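Local structure of beta-1,4-exocellulase (Thermobifida fusca, 4B4H) at residues A23-G28 with A407-L412; H220-N225 with K276-D281; T380-A385 with N389-A394. The protein probably cleaves beta-1,4-glycosidic bonds of cellulose as a family 6 cellobiohydrolase, this chain being its catalytic domain. All blocks are in the same frame, centred on the assembly; numbering follows the deposited sequence.

Interaction 1 of 3, residues A23-G28 with A407-L412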
ATOM      1  N   ALA A  23     -19.178   3.994 -10.932  1.00 14.74           N
ATOM      2  CA  ALA A  23     -20.476   4.623 -11.212  1.00 15.23           C
ATOM      3  C   ALA A  23     -21.514   3.634 -11.741  1.00 15.50           C
ATOM      4  O   ALA A  23     -22.716   3.882 -11.620  1.00 15.57           O
ATOM      5  CB  ALA A  23     -20.318   5.790 -12.184  1.00 15.27           C
ATOM      6  N   ALA A  24     -21.047   2.531 -12.333  1.00 15.60           N
ATOM      7  CA  ALA A  24     -21.932   1.506 -12.892  1.00 15.79           C
ATOM      8  C   ALA A  24     -22.573   0.611 -11.836  1.00 15.25           C
ATOM      9  O   ALA A  24     -23.608  -0.006 -12.087  1.00 15.86           O
ATOM     10  CB  ALA A  24     -21.188   0.656 -13.900  1.00 15.84           C
ATOM     11  N   GLU A  25     -21.945   0.517 -10.668  1.00 14.95           N
ATOM     12  CA  GLU A  25     -22.503  -0.263  -9.566  1.00 14.77           C
ATOM     13  C   GLU A  25     -23.597   0.515  -8.854  1.00 14.87           C
ATOM     14  O   GLU A  25     -23.488   1.730  -8.714  1.00 15.03           O
ATOM     15  CB  GLU A  25     -21.411  -0.631  -8.568  1.00 14.83           C
ATOM     16  CG  GLU A  25     -20.333  -1.517  -9.159  1.00 15.06           C
ATOM     17  CD  GLU A  25     -20.776  -2.954  -9.347  1.00 14.82           C
ATOM     18  OE1 GLU A  25     -21.870  -3.329  -8.866  1.00 14.88           O
ATOM     19  OE2 GLU A  25     -20.018  -3.722  -9.973  1.00 14.39           O
ATOM     20  N   PRO A  26     -24.649  -0.183  -8.388  1.00 14.91           N
ATOM     21  CA  PRO A  26     -25.700   0.505  -7.631  1.00 14.66           C
ATOM     22  C   PRO A  26     -25.118   1.363  -6.513  1.00 14.24           C
ATOM     23  O   PRO A  26     -24.464   0.852  -5.606  1.00 13.94           O
ATOM     24  CB  PRO A  26     -26.541  -0.647  -7.062  1.00 14.59           C
ATOM     25  CG  PRO A  26     -26.319  -1.771  -8.011  1.00 15.01           C
ATOM     26  CD  PRO A  26     -24.918  -1.625  -8.528  1.00 15.07           C
ATOM     27  N   GLY A  27     -25.320   2.672  -6.614  1.00 13.98           N
ATOM     28  CA  GLY A  27     -24.831   3.618  -5.611  1.00 13.87           C
ATOM     29  C   GLY A  27     -23.367   3.991  -5.756  1.00 14.00           C
ATOM     30  O   GLY A  27     -22.844   4.783  -4.975  1.00 14.43           O
ATOM     31  N   GLY A  28     -22.713   3.426  -6.770  1.00 13.59           N
ATOM     32  CA  GLY A  28     -21.299   3.678  -7.024  1.00 13.14           C
ATOM     33  C   GLY A  28     -20.957   5.103  -7.418  1.00 13.04           C
ATOM     34  O   GLY A  28     -19.817   5.526  -7.278  1.00 12.91           O
ATOM     35  N   ALA A 407     -19.157  -8.089  -6.189  1.00 10.17           N
ATOM     36  CA  ALA A 407     -19.481  -8.474  -4.822  1.00  9.79           C
ATOM     37  C   ALA A 407     -18.637  -7.698  -3.790  1.00  9.53           C
ATOM     38  O   ALA A 407     -19.181  -7.157  -2.820  1.00  9.13           O
ATOM     39  CB  ALA A 407     -19.354  -9.983  -4.635  1.00 10.26           C
ATOM     40  N   GLN A 408     -17.334  -7.588  -4.024  1.00  9.26           N
ATOM     41  CA  GLN A 408     -16.464  -6.843  -3.117  1.00  8.98           C
ATOM     42  C   GLN A 408     -16.728  -5.340  -3.134  1.00  8.88           C
ATOM     43  O   GLN A 408     -16.674  -4.699  -2.086  1.00  8.73           O
ATOM     44  CB  GLN A 408     -14.994  -7.112  -3.434  1.00  8.73           C
ATOM     45  CG  GLN A 408     -14.021  -6.687  -2.337  1.00  8.81           C
ATOM     46  CD  GLN A 408     -12.600  -6.510  -2.842  1.00  9.00           C
ATOM     47  OE1 GLN A 408     -12.374  -6.184  -4.003  1.00  9.10           O
ATOM     48  NE2 GLN A 408     -11.639  -6.721  -1.957  1.00  9.17           N
ATOM     49  N   PHE A 409     -16.994  -4.775  -4.309  1.00  9.06           N
ATOM     50  CA  PHE A 409     -17.295  -3.341  -4.356  1.00  9.25           C
ATOM     51  C   PHE A 409     -18.587  -2.995  -3.601  1.00  9.07           C
ATOM     52  O   PHE A 409     -18.621  -2.045  -2.816  1.00  9.13           O
ATOM     53  CB  PHE A 409     -17.326  -2.790  -5.785  1.00  9.56           C
ATOM     54  CG  PHE A 409     -17.577  -1.308  -5.847  1.00  9.91           C
ATOM     55  CD1 PHE A 409     -16.517  -0.394  -5.811  1.00 10.14           C
ATOM     56  CD2 PHE A 409     -18.882  -0.821  -5.947  1.00 10.19           C
ATOM     57  CE1 PHE A 409     -16.762   0.973  -5.870  1.00 10.50           C
ATOM     58  CE2 PHE A 409     -19.123   0.546  -5.992  1.00 10.63           C
ATOM     59  CZ  PHE A 409     -18.063   1.434  -5.961  1.00 10.69           C
ATOM     60  N   ARG A 410     -19.651  -3.751  -3.849  1.00  9.70           N
ATOM     61  CA  ARG A 410     -20.904  -3.545  -3.107  1.00 10.10           C
ATOM     62  C   ARG A 410     -20.721  -3.622  -1.586  1.00  9.84           C
ATOM     63  O   ARG A 410     -21.290  -2.812  -0.845  1.00  9.90           O
ATOM     64  CB  ARG A 410     -21.984  -4.537  -3.556  1.00 10.80           C
ATOM     65  CG  ARG A 410     -22.482  -4.285  -4.962  1.00 11.97           C
ATOM     66  CD  ARG A 410     -23.196  -5.498  -5.519  1.00 13.56           C
ATOM     67  NE  ARG A 410     -24.453  -5.818  -4.842  1.00 14.53           N
ATOM     68  CZ  ARG A 410     -24.912  -7.059  -4.663  1.00 15.01           C
ATOM     69  NH1 ARG A 410     -24.209  -8.103  -5.089  1.00 15.83           N
ATOM     70  NH2 ARG A 410     -26.067  -7.262  -4.048  1.00 14.95           N
ATOM     71  N   GLU A 411     -19.948  -4.595  -1.116  1.00  9.63           N
ATOM     72  CA  GLU A 411     -19.633  -4.738   0.301  1.00  9.24           C
ATOM     73  C   GLU A 411     -18.793  -3.579   0.818  1.00  8.93           C
ATOM     74  O   GLU A 411     -19.106  -2.989   1.861  1.00  9.09           O
ATOM     75  CB  GLU A 411     -18.910  -6.051   0.587  1.00  9.46           C
ATOM     76  CG  GLU A 411     -18.692  -6.277   2.072  1.00  9.54           C
ATOM     77  CD  GLU A 411     -18.157  -7.651   2.394  1.00  9.79           C
ATOM     78  OE1 GLU A 411     -16.976  -7.941   2.082  1.00  9.27           O
ATOM     79  OE2 GLU A 411     -18.918  -8.434   2.995  1.00 10.57           O
ATOM     80  N   LEU A 412     -17.727  -3.253   0.089  1.00  8.75           N
ATOM     81  CA  LEU A 412     -16.881  -2.116   0.453  1.00  8.65           C
ATOM     82  C   LEU A 412     -17.717  -0.864   0.556  1.00  8.63           C
ATOM     83  O   LEU A 412     -17.541  -0.092   1.483  1.00  8.49           O
ATOM     84  CB  LEU A 412     -15.735  -1.900  -0.540  1.00  8.53           C
ATOM     85  CG  LEU A 412     -14.585  -2.924  -0.546  1.00  8.52           C
ATOM     86  CD1 LEU A 412     -13.703  -2.796  -1.778  1.00  8.68           C
ATOM     87  CD2 LEU A 412     -13.731  -2.889   0.718  1.00  8.56           C
TER
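Glu25 lays its CB and CG along the side of the Phe409 ring, the two side chains running antiparallel. Glu25 CG lies 3.6 Å from Phe409 CD2, and Glu25 CB is equally near CE2, the next ring carbon. The approach is oblique to the ring, whereas Gly28 comes in near the ring plane, its CA 4.0 Å from Phe409 CE2. Both residues are ends of one type II turn, closed by Gly28 N bonding to Glu25 O at 2.7 Å, so the turn presents two points of contact to a single phenylalanine. With its CG anti to the backbone N (chi1 -178°), Phe409 reaches from its helix toward that turn. An alanine here would remove the ring and is likely to leave Glu25 CB and Gly28 CA facing a gap. The carboxylate of Glu25 turns elsewhere: OE2 takes hydrogen bonds from Trp404 NE1 and Ser406 OG, while OE1 merely passes Arg410 CG at 4.1 Å, with the guanidinium too distant for a salt bridge. Trp404 also meets the Phe409 ring. The contact thus joins the turn following helix 16-24, near the start of the chain, to helix 406-414, near its end.

Interaction 2 of 3, residues H220-N225 with K276-D281; sequences HGFISN and KGFRSD
Phe222 points the edge of its ring at a face of Phe278 in a T-shaped pair, the planes 80° apart and the centroids 5.0 Å from each other. The leading atom is Phe222 CZ, which sits above the Phe278 ring but offset toward its rim, 3.6 Å from Phe278 CZ and equally close to CE1. Phe278 CZ in turn lies in the plane of the Phe222 ring. Phe222 carries its CG anti to the carbonyl carbon (chi1 -65°), and from strand 221-224 this swings the ring across to the loop that follows helix 262-276. Leu273 of that helix touches both rings; Met284 adds to the surroundings of Phe222, and Ala209 of helix 198-209 to those of Phe278. The pair therefore sits between the largely parallel central sheet of this family 6 domain and the helices packed on it.

Just before Phe278 the chain leaves the helix through Gly277, whose phi is positive. Farther along the same loop, Arg279 NE donates to Asp281 OD1 at 3.1 Å in a salt bridge that uses the syn lone pair of the carboxylate and lies close to the guanidinium plane. Arg279 has a second acidic partner in Asp217, through NH1. Asp281 is a calcium ligand in a structure of this protein, together with Asp4, although no ion is bound to it in this model. Across the contact itself the attraction is apolar and aromatic, the slightly positive C-H edge of one ring facing the pi cloud of the other, while charge is kept to the Arg279 and Asp281 side of the loop.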
ATOM      1  N   HIS A 220      10.764  11.800  -0.958  1.00  8.33           N
ATOM      2  CA  HIS A 220       9.912  12.867  -0.480  1.00  8.39           C
ATOM      3  C   HIS A 220       9.135  12.423   0.719  1.00  7.90           C
ATOM      4  O   HIS A 220       8.655  13.260   1.505  1.00  7.94           O
ATOM      5  CB  HIS A 220       8.963  13.336  -1.582  1.00  9.35           C
ATOM      6  CG  HIS A 220       8.496  14.757  -1.395  1.00  9.93           C
ATOM      7  ND1 HIS A 220       9.259  15.819  -1.715  1.00 10.84           N
ATOM      8  CD2 HIS A 220       7.322  15.267  -0.857  1.00 10.36           C
ATOM      9  CE1 HIS A 220       8.604  16.949  -1.409  1.00 11.24           C
ATOM     10  NE2 HIS A 220       7.419  16.614  -0.886  1.00 10.75           N
ATOM     11  N   GLY A 221       9.007  11.109   0.881  1.00  7.56           N
ATOM     12  CA  GLY A 221       8.273  10.560   1.995  1.00  7.19           C
ATOM     13  C   GLY A 221       8.087   9.074   1.903  1.00  6.90           C
ATOM     14  O   GLY A 221       8.792   8.403   1.145  1.00  6.93           O
ATOM     15  N   PHE A 222       7.152   8.590   2.709  1.00  6.54           N
ATOM     16  CA  PHE A 222       6.846   7.177   2.813  1.00  6.38           C
ATOM     17  C   PHE A 222       5.335   6.969   2.806  1.00  6.17           C
ATOM     18  O   PHE A 222       4.584   7.832   3.217  1.00  6.01           O
ATOM     19  CB  PHE A 222       7.490   6.598   4.081  1.00  6.91           C
ATOM     20  CG  PHE A 222       8.999   6.632   4.063  1.00  7.21           C
ATOM     21  CD1 PHE A 222       9.703   7.789   4.390  1.00  7.47           C
ATOM     22  CD2 PHE A 222       9.715   5.504   3.683  1.00  7.50           C
ATOM     23  CE1 PHE A 222      11.095   7.820   4.353  1.00  7.62           C
ATOM     24  CE2 PHE A 222      11.100   5.532   3.641  1.00  7.73           C
ATOM     25  CZ  PHE A 222      11.784   6.680   3.972  1.00  7.77           C
ATOM     26  N   ILE A 223       4.905   5.819   2.320  1.00  5.96           N
ATOM     27  CA  ILE A 223       3.495   5.440   2.344  1.00  5.64           C
ATOM     28  C   ILE A 223       3.281   4.109   3.060  1.00  5.76           C
ATOM     29  O   ILE A 223       3.937   3.093   2.723  1.00  5.62           O
ATOM     30  CB  ILE A 223       2.863   5.421   0.927  1.00  5.66           C
ATOM     31  CG1 ILE A 223       1.401   4.976   0.987  1.00  5.65           C
ATOM     32  CG2 ILE A 223       3.624   4.472   0.001  1.00  5.63           C
ATOM     33  CD1 ILE A 223       0.647   5.169  -0.311  1.00  5.66           C
ATOM     34  N   SER A 224       2.322   4.115   3.979  1.00  5.51           N
ATOM     35  CA  SER A 224       1.873   2.894   4.646  1.00  5.53           C
ATOM     36  C   SER A 224       0.475   2.448   4.242  1.00  5.42           C
ATOM     37  O   SER A 224      -0.355   3.253   3.723  1.00  5.23           O
ATOM     38  CB  SER A 224       1.914   3.036   6.175  1.00  5.67           C
ATOM     39  OG  SER A 224       0.668   3.471   6.703  1.00  6.00           O
ATOM     40  N   ASN A 225       0.237   1.158   4.504  1.00  5.36           N
ATOM     41  CA  ASN A 225      -1.061   0.507   4.352  1.00  5.46           C
ATOM     42  C   ASN A 225      -1.485   0.297   2.897  1.00  5.37           C
ATOM     43  O   ASN A 225      -2.662   0.055   2.636  1.00  5.46           O
ATOM     44  CB  ASN A 225      -2.154   1.299   5.095  1.00  5.50           C
ATOM     45  CG  ASN A 225      -3.268   0.428   5.592  1.00  5.93           C
ATOM     46  OD1 ASN A 225      -3.066  -0.748   5.879  1.00  6.13           O
ATOM     47  ND2 ASN A 225      -4.470   1.007   5.714  1.00  5.81           N
ATOM     48  N   LYS A 276      17.720   8.540  11.317  1.00 12.85           N
ATOM     49  CA  LYS A 276      18.595   7.748  10.453  1.00 13.35           C
ATOM     50  C   LYS A 276      19.315   8.587   9.390  1.00 13.27           C
ATOM     51  O   LYS A 276      20.443   8.257   8.982  1.00 13.48           O
ATOM     52  CB  LYS A 276      17.783   6.625   9.797  1.00 13.24           C
ATOM     53  CG  LYS A 276      18.590   5.608   9.000  1.00 13.43           C
ATOM     54  CD  LYS A 276      19.520   4.774   9.870  1.00 13.81           C
ATOM     55  CE  LYS A 276      20.374   3.858   9.000  1.00 13.93           C
ATOM     56  NZ  LYS A 276      21.474   3.156   9.732  1.00 14.35           N
ATOM     57  N   GLY A 277      18.673   9.662   8.931  1.00 13.25           N
ATOM     58  CA  GLY A 277      19.306  10.565   7.978  1.00 12.79           C
ATOM     59  C   GLY A 277      18.491  10.986   6.770  1.00 13.00           C
ATOM     60  O   GLY A 277      19.052  11.455   5.786  1.00 13.35           O
ATOM     61  N   PHE A 278      17.171  10.819   6.847  1.00 12.93           N
ATOM     62  CA  PHE A 278      16.265  11.317   5.814  1.00 12.77           C
ATOM     63  C   PHE A 278      15.973  12.801   6.056  1.00 13.18           C
ATOM     64  O   PHE A 278      16.222  13.321   7.151  1.00 14.54           O
ATOM     65  CB  PHE A 278      14.971  10.497   5.790  1.00 12.22           C
ATOM     66  CG  PHE A 278      15.106   9.183   5.075  1.00 12.05           C
ATOM     67  CD1 PHE A 278      14.901   9.108   3.700  1.00 12.06           C
ATOM     68  CD2 PHE A 278      15.449   8.023   5.762  1.00 12.07           C
ATOM     69  CE1 PHE A 278      15.032   7.912   3.023  1.00 12.01           C
ATOM     70  CE2 PHE A 278      15.589   6.815   5.089  1.00 12.34           C
ATOM     71  CZ  PHE A 278      15.370   6.760   3.722  1.00 12.30           C
ATOM     72  N   ARG A 279      15.447  13.472   5.032  1.00 13.90           N
ATOM     73  CA  ARG A 279      15.180  14.912   5.101  1.00 14.57           C
ATOM     74  C   ARG A 279      14.161  15.246   6.181  1.00 14.40           C
ATOM     75  O   ARG A 279      13.187  14.513   6.357  1.00 13.76           O
ATOM     76  CB  ARG A 279      14.680  15.417   3.750  1.00 15.46           C
ATOM     77  CG  ARG A 279      15.701  15.320   2.624  1.00 16.62           C
ATOM     78  CD  ARG A 279      15.167  16.024   1.386  1.00 17.86           C
ATOM     79  NE  ARG A 279      14.710  17.371   1.725  1.00 19.14           N
ATOM     80  CZ  ARG A 279      15.354  18.485   1.395  1.00 19.72           C
ATOM     81  NH1 ARG A 279      16.478  18.431   0.693  1.00 20.82           N
ATOM     82  NH2 ARG A 279      14.868  19.662   1.761  1.00 20.77           N
ATOM     83  N   SER A 280      14.384  16.366   6.877  1.00 14.60           N
ATOM     84  CA  SER A 280      13.555  16.783   8.019  1.00 14.37           C
ATOM     85  C   SER A 280      12.098  17.036   7.638  1.00 14.00           C
ATOM     86  O   SER A 280      11.204  16.975   8.489  1.00 13.70           O
ATOM     87  CB  SER A 280      14.139  18.046   8.679  1.00 15.01           C
ATOM     88  OG  SER A 280      13.424  19.213   8.273  1.00 16.76           O
ATOM     89  N   ASP A 281      11.874  17.332   6.361  1.00 13.56           N
ATOM     90  CA  ASP A 281      10.550  17.664   5.852  1.00 13.87           C
ATOM     91  C   ASP A 281       9.851  16.498   5.130  1.00 12.98           C
ATOM     92  O   ASP A 281       8.949  16.724   4.325  1.00 12.97           O
ATOM     93  CB  ASP A 281      10.618  18.906   4.954  1.00 14.80           C
ATOM     94  CG  ASP A 281      11.517  18.709   3.745  1.00 15.43           C
ATOM     95  OD1 ASP A 281      12.560  18.038   3.882  1.00 16.74           O
ATOM     96  OD2 ASP A 281      11.181  19.227   2.660  1.00 15.89           O
TER

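Interaction 3 of 3, residues T380-A385 with N389-A394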
ATOM      1  N   THR A 380     -10.407 -20.972   1.442  1.00 10.90           N
ATOM      2  CA  THR A 380     -10.218 -22.242   2.136  1.00 11.28           C
ATOM      3  C   THR A 380      -8.801 -22.448   2.673  1.00 11.06           C
ATOM      4  O   THR A 380      -8.559 -23.369   3.453  1.00 10.90           O
ATOM      5  CB  THR A 380     -10.549 -23.451   1.219  1.00 11.49           C
ATOM      6  OG1 THR A 380      -9.545 -23.556   0.211  1.00 11.73           O
ATOM      7  CG2 THR A 380     -11.906 -23.303   0.551  1.00 11.73           C
ATOM      8  N   TYR A 381      -7.853 -21.622   2.242  1.00 10.84           N
ATOM      9  CA  TYR A 381      -6.462 -21.765   2.682  1.00 11.08           C
ATOM     10  C   TYR A 381      -6.306 -21.585   4.199  1.00 11.08           C
ATOM     11  O   TYR A 381      -6.903 -20.695   4.801  1.00 11.13           O
ATOM     12  CB  TYR A 381      -5.571 -20.786   1.913  1.00 10.76           C
ATOM     13  CG  TYR A 381      -4.086 -20.881   2.203  1.00 11.05           C
ATOM     14  CD1 TYR A 381      -3.372 -22.058   1.920  1.00 11.09           C
ATOM     15  CD2 TYR A 381      -3.385 -19.797   2.731  1.00 11.09           C
ATOM     16  CE1 TYR A 381      -2.009 -22.143   2.170  1.00 11.21           C
ATOM     17  CE2 TYR A 381      -2.016 -19.868   2.974  1.00 11.14           C
ATOM     18  CZ  TYR A 381      -1.338 -21.049   2.701  1.00 11.31           C
ATOM     19  OH  TYR A 381       0.011 -21.125   2.950  1.00 11.27           O
ATOM     20  N   GLN A 382      -5.517 -22.456   4.817  1.00 11.38           N
ATOM     21  CA  GLN A 382      -5.386 -22.490   6.264  1.00 11.54           C
ATOM     22  C   GLN A 382      -4.134 -21.776   6.766  1.00 11.33           C
ATOM     23  O   GLN A 382      -3.765 -21.896   7.936  1.00 11.32           O
ATOM     24  CB  GLN A 382      -5.499 -23.932   6.796  1.00 12.35           C
ATOM     25  CG  GLN A 382      -6.908 -24.520   6.739  1.00 13.12           C
ATOM     26  CD  GLN A 382      -7.955 -23.708   7.502  1.00 13.20           C
ATOM     27  OE1 GLN A 382      -7.636 -22.900   8.381  1.00 13.84           O
ATOM     28  NE2 GLN A 382      -9.215 -23.931   7.173  1.00 13.66           N
ATOM     29  N   GLY A 383      -3.488 -21.039   5.865  1.00 11.07           N
ATOM     30  CA  GLY A 383      -2.429 -20.127   6.246  1.00 11.22           C
ATOM     31  C   GLY A 383      -1.053 -20.743   6.283  1.00 11.49           C
ATOM     32  O   GLY A 383      -0.865 -21.916   5.935  1.00 11.78           O
ATOM     33  N   ASN A 384      -0.108 -19.925   6.716  1.00 11.70           N
ATOM     34  CA  ASN A 384       1.283 -20.294   6.881  1.00 11.69           C
ATOM     35  C   ASN A 384       1.897 -19.434   7.977  1.00 11.44           C
ATOM     36  O   ASN A 384       1.203 -18.621   8.591  1.00 11.36           O
ATOM     37  CB  ASN A 384       2.059 -20.176   5.559  1.00 11.87           C
ATOM     38  CG  ASN A 384       1.920 -18.814   4.906  1.00 11.79           C
ATOM     39  OD1 ASN A 384       2.238 -17.794   5.508  1.00 11.64           O
ATOM     40  ND2 ASN A 384       1.457 -18.791   3.665  1.00 12.01           N
ATOM     41  N   ALA A 385       3.193 -19.589   8.227  1.00 11.75           N
ATOM     42  CA  ALA A 385       3.858 -18.844   9.290  1.00 11.93           C
ATOM     43  C   ALA A 385       3.583 -17.333   9.214  1.00 11.82           C
ATOM     44  O   ALA A 385       3.411 -16.689  10.247  1.00 12.06           O
ATOM     45  CB  ALA A 385       5.358 -19.133   9.307  1.00 12.41           C
ATOM     46  N   ASN A 389      -0.741 -18.888  10.689  1.00 11.43           N
ATOM     47  CA  ASN A 389      -1.401 -20.143  10.307  1.00 11.46           C
ATOM     48  C   ASN A 389      -2.933 -20.111  10.489  1.00 11.35           C
ATOM     49  O   ASN A 389      -3.549 -20.995  11.105  1.00 11.19           O
ATOM     50  CB  ASN A 389      -0.752 -21.314  11.055  1.00 11.74           C
ATOM     51  CG  ASN A 389       0.529 -21.777  10.393  1.00 11.91           C
ATOM     52  OD1 ASN A 389       0.504 -22.611   9.486  1.00 12.75           O
ATOM     53  ND2 ASN A 389       1.650 -21.225  10.819  1.00 12.42           N
ATOM     54  N   ASN A 390      -3.532 -19.080   9.905  1.00 11.11           N
ATOM     55  CA  ASN A 390      -4.949 -18.781  10.025  1.00 10.76           C
ATOM     56  C   ASN A 390      -5.662 -18.905   8.694  1.00 10.52           C
ATOM     57  O   ASN A 390      -5.025 -18.808   7.647  1.00 10.99           O
ATOM     58  CB  ASN A 390      -5.099 -17.339  10.512  1.00 11.11           C
ATOM     59  CG  ASN A 390      -4.783 -17.181  11.977  1.00 11.58           C
ATOM     60  OD1 ASN A 390      -5.570 -17.595  12.834  1.00 12.50           O
ATOM     61  ND2 ASN A 390      -3.653 -16.550  12.283  1.00 11.70           N
ATOM     62  N   PRO A 391      -6.999 -19.078   8.720  1.00 10.08           N
ATOM     63  CA  PRO A 391      -7.743 -18.890   7.476  1.00  9.83           C
ATOM     64  C   PRO A 391      -7.329 -17.572   6.817  1.00  9.54           C
ATOM     65  O   PRO A 391      -6.986 -16.603   7.512  1.00  9.64           O
ATOM     66  CB  PRO A 391      -9.201 -18.836   7.946  1.00  9.98           C
ATOM     67  CG  PRO A 391      -9.210 -19.671   9.169  1.00 10.03           C
ATOM     68  CD  PRO A 391      -7.885 -19.434   9.841  1.00 10.02           C
ATOM     69  N   SER A 392      -7.379 -17.555   5.492  1.00  9.51           N
ATOM     70  CA  SER A 392      -6.879 -16.435   4.683  1.00  9.61           C
ATOM     71  C   SER A 392      -7.764 -15.209   4.835  1.00  9.40           C
ATOM     72  O   SER A 392      -7.322 -14.060   4.618  1.00  9.14           O
ATOM     73  CB  SER A 392      -6.898 -16.820   3.215  1.00  9.76           C
ATOM     74  OG  SER A 392      -8.243 -17.064   2.811  1.00  9.64           O
ATOM     75  N   GLY A 393      -9.032 -15.458   5.157  1.00  9.33           N
ATOM     76  CA  GLY A 393      -9.994 -14.371   5.326  1.00  8.91           C
ATOM     77  C   GLY A 393     -10.465 -13.750   4.023  1.00  9.09           C
ATOM     78  O   GLY A 393     -11.157 -12.743   4.022  1.00  8.73           O
ATOM     79  N   ALA A 394     -10.078 -14.337   2.904  1.00  8.68           N
ATOM     80  CA  ALA A 394     -10.392 -13.785   1.594  1.00  9.08           C
ATOM     81  C   ALA A 394     -11.832 -14.061   1.175  1.00  9.29           C
ATOM     82  O   ALA A 394     -12.366 -15.143   1.446  1.00  9.09           O
ATOM     83  CB  ALA A 394      -9.416 -14.318   0.556  1.00  9.15           C
TER
HETATM   84  O   HOH W   1      -1.987 -23.543   9.241  1.00 14.46           O
HETATM   85  O   HOH W   2      -5.492 -22.748  10.135  1.00 21.73           O
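Asn389 N donates to Asn384 O at 2.9 Å, the stronger of two direct hydrogen bonds between the segments, formed where they lie nearest in sequence. It is reasonably straight, 151° at the hydrogen, yet the donor stands well above the carbonyl plane of Asn384. At the other end Ser392 N reaches Tyr381 O over 3.3 Å, a weak, bent bond, and Pro391 CA adds a CA-H...O contact to the same oxygen. Water bridges the middle: one molecule donates both to Gln382 O and to Asn389 OD1. A second lies between Gln382 OE1 and Asn389 O, at 2.8 Å from each.

These segments are the two arms of a tight loop in the long connection between strand 346-350 and helix 406-414. Within it Ser392 OG accepts from Ala394 N in an ST turn; its chi1 of 63° places OG where it also bonds to Asp378 O. Asn389 is a calcium ligand in a structure of this protein, though no ion sits on it here.

The carboxamide of Asn389 lies against the Asn384-Ala385 peptide, with ND2 3.4 Å from Asn384 C. Gly383 CA lies 3.2 Å from Asn390 O, and a side chain there would point at that oxygen and clash. Gly383 N lies over one face of the Tyr381 ring, toward the rim. At the edge of that ring Asn384 ND2 donates to Tyr381 OH at 2.8 Å, the hydroxyl oxygen lying somewhat out of the Asn384 amide plane. On the outer side Gln382, bent at chi2 (-58°), brings OE1 to 3.7 Å from Pro391 CG, the two side chains meeting at a slant.

Overall arrangement
Interactions 2 and 3 both fall within the long loop of chain that interaction 1 closes between helix 16-24 and helix 406-414, and they follow one another along it. None touches another: the nearest atoms of interactions 1 and 3 are about 8 Å apart, those of 1 and 2 about 11 Å, and those of 2 and 3 about 14 Å. Interaction 2 lies across the chain's centre from both of the others. Each lies some way from residues predicted to bind substrate: the Phe409 side chain is about 8 Å from that of Glu357, that of Asn384 about 8 Å from that of Trp326, and that of Phe222 about 11 Å from that of His188.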